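Mannitol dehydrogenase (Helicobacter pylori, PDB 3TWO) probably catalyses the NADP(H)-dependent, reversible interconversion of cinnamyl alcohols and their aldehydes as a zinc-containing medium-chain alcohol dehydrogenase. Local coordinates at residues K96-K99 with P100-E103; F224-D227 with P228-K232; V340-M343 with K344-F347. All blocks are in the same frame, centred on the assembly; numbering follows the deposited sequence.

In the fold
None of the three contacts closes a long loop: each joins residues that follow directly on one another, and they come in series along the chain, neither nesting nor crossing. Interaction 1 comes first, at the four-cysteine zinc site between strand 91-93 and helix 99-102, in the GroES-like region. Interaction 2 follows in the Rossmann-type nucleotide-binding part, where the chain leaves edge strand 223-225 of the parallel sheet and enters the loop leading to strand 235-240. Interaction 3 lies near the C terminus, where strand 338-342, paired with strands 31-40 and 315-318 of the mixed sheet, runs into helix 343-346. Their centres are about 35 to 41 Å apart, and none touches another.

Interaction 1 (K96-K99 with P100-E103); sequences KACK and PCKE. With ZN (zinc ion), chain H.
The four-cysteine zinc site of this alcohol dehydrogenase takes C98 from just before helix 99-102 and C101 from its first turn: C98 SG lies 2.2 Å from the zinc ion and C101 SG 2.4 Å. C95 and C109 complete the set. Each of the two sulfurs also accepts a backbone N-H. C101 N points at C98 SG across 3.4 Å and nearly straight (163°), which makes C98 the N-cap of the helix as well as a metal ligand. Its SG sits between its own backbone N and carbonyl carbon (chi1 73°), where it can face the zinc and the first turn together. K96 N reaches C101 SG at 3.2 Å. N-H···S bonds of this kind are common at zinc-cysteine sites and would be expected to spread some of the thiolate charge. This is the separate zinc lobe found in many medium-chain dehydrogenases, apart from the metal held by C42, H64 and C160. Helical bonding continues from K102 N to C98 O (2.8 Å) and from E103 N to K99 O (2.9 Å). K102 folds back over the loop, its CE 3.5 Å from A97 CA. K99 and E103 run alongside each other; K99 NZ, its position less certain, pairs with E234 of the second subunit.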
loop_
_atom_site.group_PDB
_atom_site.type_symbol
_atom_site.label_atom_id
_atom_site.label_comp_id
_atom_site.label_asym_id
_atom_site.label_seq_id
_atom_site.Cartn_x
_atom_site.Cartn_y
_atom_site.Cartn_z
ATOM N N LYS B 96 10.543 -12.660 23.195
ATOM C CA LYS B 96 11.045 -13.995 22.829
ATOM C C LYS B 96 9.912 -15.023 22.947
ATOM O O LYS B 96 10.157 -16.215 22.924
ATOM C CB LYS B 96 12.261 -14.449 23.686
ATOM C CG LYS B 96 13.405 -13.420 23.921
ATOM C CD LYS B 96 14.422 -13.993 24.952
ATOM C CE LYS B 96 15.451 -12.968 25.467
ATOM N NZ LYS B 96 14.749 -11.716 26.015
ATOM N N ALA B 97 8.675 -14.573 23.081
ATOM C CA ALA B 97 7.578 -15.514 23.228
ATOM C C ALA B 97 6.404 -15.256 22.294
ATOM O O ALA B 97 5.475 -16.034 22.294
ATOM C CB ALA B 97 7.115 -15.603 24.698
ATOM N N CYS B 98 6.471 -14.240 21.448
ATOM C CA CYS B 98 5.366 -13.891 20.568
ATOM C C CYS B 98 5.605 -14.282 19.083
ATOM O O CYS B 98 6.666 -14.811 18.693
ATOM C CB CYS B 98 5.082 -12.380 20.677
ATOM S SG CYS B 98 6.440 -11.377 19.826
ATOM N N LYS B 99 4.598 -14.033 18.261
ATOM C CA LYS B 99 4.666 -14.473 16.895
ATOM C C LYS B 99 5.787 -13.744 16.204
ATOM O O LYS B 99 6.594 -14.385 15.606
ATOM C CB LYS B 99 3.355 -14.251 16.134
ATOM C CG LYS B 99 3.304 -15.061 14.828
ATOM C CD LYS B 99 1.915 -15.641 14.574
ATOM C CE LYS B 99 0.881 -14.567 14.114
ATOM N NZ LYS B 99 1.380 -13.911 12.862
ATOM N N PRO B 100 5.843 -12.405 16.307
ATOM C CA PRO B 100 6.987 -11.795 15.622
ATOM C C PRO B 100 8.367 -12.297 16.130
ATOM O O PRO B 100 9.262 -12.481 15.293
ATOM C CB PRO B 100 6.793 -10.299 15.872
ATOM C CG PRO B 100 5.349 -10.128 16.058
ATOM C CD PRO B 100 4.787 -11.413 16.603
ATOM N N CYS B 101 8.542 -12.492 17.443
ATOM C CA CYS B 101 9.805 -12.967 17.962
ATOM C C CYS B 101 10.120 -14.330 17.402
ATOM O O CYS B 101 11.294 -14.578 17.053
ATOM C CB CYS B 101 9.847 -13.031 19.500
ATOM S SG CYS B 101 10.084 -11.398 20.286
ATOM N N LYS B 102 9.102 -15.203 17.327
ATOM C CA LYS B 102 9.309 -16.561 16.818
ATOM C C LYS B 102 9.611 -16.559 15.302
ATOM O O LYS B 102 10.396 -17.373 14.835
ATOM C CB LYS B 102 8.130 -17.462 17.142
ATOM C CG LYS B 102 8.290 -18.208 18.523
ATOM C CD LYS B 102 8.894 -17.352 19.700
ATOM C CE LYS B 102 8.607 -18.027 21.022
ATOM N NZ LYS B 102 8.769 -19.498 20.939
ATOM N N GLU B 103 9.037 -15.613 14.554
ATOM C CA GLU B 103 9.348 -15.481 13.133
ATOM C C GLU B 103 10.617 -14.627 12.861
ATOM O O GLU B 103 10.856 -14.193 11.722
ATOM C CB GLU B 103 8.110 -14.990 12.371
ATOM C CG GLU B 103 7.077 -16.106 12.395
ATOM C CD GLU B 103 5.710 -15.703 11.874
ATOM O OE1 GLU B 103 5.423 -14.492 11.733
ATOM O OE2 GLU B 103 4.904 -16.618 11.589
HETATM ZN ZN ZN H . 7.981 -10.795 21.352
#

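Interaction 2 (F224-D227 with P228-K232); sequences FYTD and PKQCK
A side-chain amide pairing with a tight turn makes up this local contact, at the point where edge strand 223-225 of the Rossmann-type parallel sheet gives way to the short 3-10 segment 228-230. Q230 points back along the chain and grips T226 with both ends of its amide. Q230 OE1 accepts from T226 N at 2.7 Å, the donor tilted 33° from the carbonyl plane, and Q230 NE2 donates to T226 OG1 at 2.8 Å, this time close to the amide plane. With its OG1 placed between backbone N and carbonyl carbon (chi1 53°), T226 presents the hydroxyl right beside its own N-H, and one amide can serve both. The backbone adds Q230 N to D227 O.

D227 reaches past P228 to K229 with one oxygen. D227 OD1 receives K229 N at 2.9 Å on the anti lone pair, a bond of 170°. K229 NZ approaches D227 OD1 on the syn side to form a salt bridge, modelled at a short 2.5 Å whose exact length is doubtful. The bent lysine chain curls back, so that NZ reaches the oxygen its own backbone N already holds.

Further along, C231 CB lies over one face of the Y225 ring, 3.9 Å from its centroid, in a CH-pi contact, with SG oblique to the ring. Y225 also meets F206 of neighbouring strand 202-206, while P228 packs on helix 248-252.

With two bonds on the Q230 amide, its rotation is fixed, and the doubly held D227 OD1 would be expected to keep its carboxylate charged.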
loop_
_atom_site.group_PDB
_atom_site.type_symbol
_atom_site.label_atom_id
_atom_site.label_comp_id
_atom_site.label_asym_id
_atom_site.label_seq_id
_atom_site.Cartn_x
_atom_site.Cartn_y
_atom_site.Cartn_z
ATOM N N PHE B 224 19.958 9.338 -13.054
ATOM C CA PHE B 224 19.990 10.193 -11.894
ATOM C C PHE B 224 18.945 11.265 -12.127
ATOM O O PHE B 224 19.022 11.951 -13.108
ATOM C CB PHE B 224 21.365 10.865 -11.731
ATOM C CG PHE B 224 21.553 11.494 -10.383
ATOM C CD1 PHE B 224 22.114 10.764 -9.320
ATOM C CD2 PHE B 224 21.156 12.794 -10.154
ATOM C CE1 PHE B 224 22.274 11.313 -8.098
ATOM C CE2 PHE B 224 21.339 13.346 -8.878
ATOM C CZ PHE B 224 21.875 12.606 -7.860
ATOM N N TYR B 225 17.981 11.417 -11.219
ATOM C CA TYR B 225 16.988 12.499 -11.358
ATOM C C TYR B 225 17.013 13.450 -10.180
ATOM O O TYR B 225 17.376 13.053 -9.054
ATOM C CB TYR B 225 15.619 11.886 -11.439
ATOM C CG TYR B 225 15.483 10.880 -12.572
ATOM C CD1 TYR B 225 15.226 9.512 -12.276
ATOM C CD2 TYR B 225 15.629 11.274 -13.920
ATOM C CE1 TYR B 225 15.087 8.588 -13.278
ATOM C CE2 TYR B 225 15.465 10.348 -14.954
ATOM C CZ TYR B 225 15.172 9.003 -14.604
ATOM O OH TYR B 225 15.031 8.040 -15.540
ATOM N N THR B 226 16.665 14.710 -10.431
ATOM C CA THR B 226 16.527 15.677 -9.323
ATOM C C THR B 226 15.029 15.972 -9.051
ATOM O O THR B 226 14.693 16.815 -8.222
ATOM C CB THR B 226 17.297 16.982 -9.609
ATOM O OG1 THR B 226 16.902 17.482 -10.886
ATOM C CG2 THR B 226 18.847 16.744 -9.601
ATOM N N ASP B 227 14.138 15.258 -9.725
ATOM C CA ASP B 227 12.723 15.437 -9.484
ATOM C C ASP B 227 12.090 14.201 -10.032
ATOM O O ASP B 227 12.457 13.761 -11.145
ATOM C CB ASP B 227 12.209 16.613 -10.292
ATOM C CG ASP B 227 10.799 17.057 -9.880
ATOM O OD1 ASP B 227 9.840 16.304 -10.001
ATOM O OD2 ASP B 227 10.660 18.203 -9.455
ATOM N N PRO B 228 11.132 13.625 -9.287
ATOM C CA PRO B 228 10.496 12.415 -9.822
ATOM C C PRO B 228 9.849 12.619 -11.177
ATOM O O PRO B 228 9.750 11.663 -11.939
ATOM C CB PRO B 228 9.454 12.019 -8.748
ATOM C CG PRO B 228 9.339 13.180 -7.841
ATOM C CD PRO B 228 10.635 13.978 -7.938
ATOM N N LYS B 229 9.448 13.843 -11.525
ATOM C CA LYS B 229 8.725 14.051 -12.791
ATOM C C LYS B 229 9.625 13.843 -13.994
ATOM O O LYS B 229 9.132 13.715 -15.101
ATOM C CB LYS B 229 8.193 15.462 -12.876
ATOM C CG LYS B 229 6.788 15.514 -12.463
ATOM C CD LYS B 229 6.566 16.523 -11.328
ATOM C CE LYS B 229 6.817 15.889 -9.971
ATOM N NZ LYS B 229 7.518 16.870 -9.132
ATOM N N GLN B 230 10.940 13.895 -13.765
ATOM C CA GLN B 230 11.908 13.664 -14.857
ATOM C C GLN B 230 11.962 12.188 -15.248
ATOM O O GLN B 230 12.505 11.836 -16.282
ATOM C CB GLN B 230 13.304 14.172 -14.504
ATOM C CG GLN B 230 13.360 15.588 -13.946
ATOM C CD GLN B 230 14.632 15.869 -13.171
ATOM O OE1 GLN B 230 15.407 14.962 -12.857
ATOM N NE2 GLN B 230 14.821 17.115 -12.787
ATOM N N CYS B 231 11.419 11.297 -14.443
ATOM C CA CYS B 231 11.565 9.893 -14.808
ATOM C C CYS B 231 10.482 9.512 -15.800
ATOM O O CYS B 231 9.324 9.569 -15.501
ATOM C CB CYS B 231 11.532 8.990 -13.562
ATOM S SG CYS B 231 11.427 7.209 -13.929
ATOM N N LYS B 232 10.871 9.117 -17.001
ATOM C CA LYS B 232 9.885 8.893 -18.030
ATOM C C LYS B 232 9.601 7.405 -18.256
ATOM O O LYS B 232 9.012 7.036 -19.248
ATOM C CB LYS B 232 10.318 9.642 -19.299
ATOM C CG LYS B 232 10.345 11.149 -19.029
ATOM C CD LYS B 232 8.875 11.670 -19.118
ATOM C CE LYS B 232 8.535 12.880 -18.198
ATOM N NZ LYS B 232 9.618 13.871 -18.044
#

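Interaction 3 (V340-M343 with K344-F347)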
loop_
_atom_site.group_PDB
_atom_site.type_symbol
_atom_site.label_atom_id
_atom_site.label_comp_id
_atom_site.label_asym_id
_atom_site.label_seq_id
_atom_site.Cartn_x
_atom_site.Cartn_y
_atom_site.Cartn_z
ATOM N N VAL B 340 30.430 8.668 10.823
ATOM C CA VAL B 340 30.697 7.651 11.819
ATOM C C VAL B 340 31.612 8.217 12.910
ATOM O O VAL B 340 32.655 8.840 12.599
ATOM C CB VAL B 340 31.316 6.413 11.227
ATOM C CG1 VAL B 340 31.760 5.515 12.370
ATOM C CG2 VAL B 340 30.326 5.680 10.288
ATOM N N ILE B 341 31.218 8.015 14.172
ATOM C CA ILE B 341 31.996 8.560 15.296
ATOM C C ILE B 341 33.076 7.585 15.711
ATOM O O ILE B 341 32.821 6.412 15.943
ATOM C CB ILE B 341 31.139 8.895 16.532
ATOM C CG1 ILE B 341 29.991 9.877 16.177
ATOM C CG2 ILE B 341 32.045 9.464 17.654
ATOM C CD1 ILE B 341 28.895 9.918 17.216
ATOM N N ASP B 342 34.293 8.081 15.797
ATOM C CA ASP B 342 35.373 7.237 16.249
ATOM C C ASP B 342 35.398 7.369 17.780
ATOM O O ASP B 342 35.866 8.372 18.344
ATOM C CB ASP B 342 36.665 7.633 15.503
ATOM C CG ASP B 342 37.905 7.013 16.094
ATOM O OD1 ASP B 342 37.869 6.479 17.211
ATOM O OD2 ASP B 342 38.928 7.119 15.425
ATOM N N MET B 343 34.783 6.380 18.429
ATOM C CA MET B 343 34.498 6.471 19.835
ATOM C C MET B 343 35.739 6.410 20.731
ATOM O O MET B 343 35.831 7.170 21.715
ATOM C CB MET B 343 33.457 5.441 20.282
ATOM C CG MET B 343 32.791 5.830 21.570
ATOM S SD MET B 343 31.716 7.285 21.336
ATOM C CE MET B 343 31.036 6.965 19.748
ATOM N N LYS B 344 36.681 5.541 20.386
ATOM C CA LYS B 344 37.951 5.554 21.097
ATOM C C LYS B 344 38.595 6.930 21.130
ATOM O O LYS B 344 39.063 7.367 22.187
ATOM C CB LYS B 344 38.953 4.593 20.457
ATOM C CG LYS B 344 38.820 3.154 20.855
ATOM C CD LYS B 344 39.109 2.937 22.346
ATOM C CE LYS B 344 37.820 2.514 23.079
ATOM N NZ LYS B 344 38.212 1.554 24.122
ATOM N N LYS B 345 38.679 7.605 19.989
ATOM C CA LYS B 345 39.381 8.900 19.992
ATOM C C LYS B 345 38.558 9.973 20.703
ATOM O O LYS B 345 39.105 10.917 21.242
ATOM C CB LYS B 345 39.695 9.410 18.606
ATOM C CG LYS B 345 40.618 8.596 17.773
ATOM C CD LYS B 345 41.215 9.544 16.665
ATOM C CE LYS B 345 41.700 8.802 15.395
ATOM N NZ LYS B 345 42.997 8.059 15.563
ATOM N N SER B 346 37.250 9.833 20.683
ATOM C CA SER B 346 36.398 10.775 21.353
ATOM C C SER B 346 36.624 10.705 22.825
ATOM O O SER B 346 36.511 11.721 23.487
ATOM C CB SER B 346 34.911 10.533 21.038
ATOM O OG SER B 346 34.659 10.702 19.657
ATOM N N PHE B 347 36.988 9.532 23.345
ATOM C CA PHE B 347 37.207 9.416 24.788
ATOM C C PHE B 347 38.608 9.326 25.296
ATOM O O PHE B 347 38.802 8.773 26.339
ATOM C CB PHE B 347 36.337 8.330 25.441
ATOM C CG PHE B 347 34.899 8.704 25.500
ATOM C CD1 PHE B 347 34.481 9.805 26.272
ATOM C CD2 PHE B 347 33.966 8.002 24.749
ATOM C CE1 PHE B 347 33.110 10.203 26.297
ATOM C CE2 PHE B 347 32.620 8.353 24.771
ATOM C CZ PHE B 347 32.175 9.473 25.549
#
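D342 O is gripped twice by S346, once by the backbone and once by the side chain. S346 N donates to D342 O at 3.1 Å in the carbonyl plane. S346 OG donates to D342 O at 2.9 Å, from 45° above that plane. The hydroxyl stands beside the serine's backbone N, which lets both donors reach one acceptor. OG in turn accepts from the backbone N-H of G320 while giving its own proton to D342 O. S346 OG also lies 3.5 Å from I341 CG2.

D342 is also the N-cap of helix 343-346, the short C-terminal helix that follows strand 338-342 in the mixed sheet. Its CG lies anti to the backbone N (chi1 168°), carrying the carboxylate to the first turn, where D342 OD1 accepts from K345 N at 3.1 Å. That bond is nearly straight (167°) but arrives from above the carboxylate plane. The aliphatic part of K345 crosses the same group, with K345 CG 3.2 Å from D342 OD2, while K345 NZ stays 4.2 Å from that oxygen, beyond a salt bridge.

On another side of the turn, M343 and F347 run side by side. M343 SD touches F347 CE2 at 3.7 Å, a Met-aromatic contact oblique to the ring, and F347 N closes the turn on M343 O. The F347 ring also meets F8 of strand 3-9.

The buried D342 thus has both its carbonyl and its carboxylate supplied with donors from the helix, and the N-H groups at the helix start and nearby K345 would be expected to stabilise its negative charge.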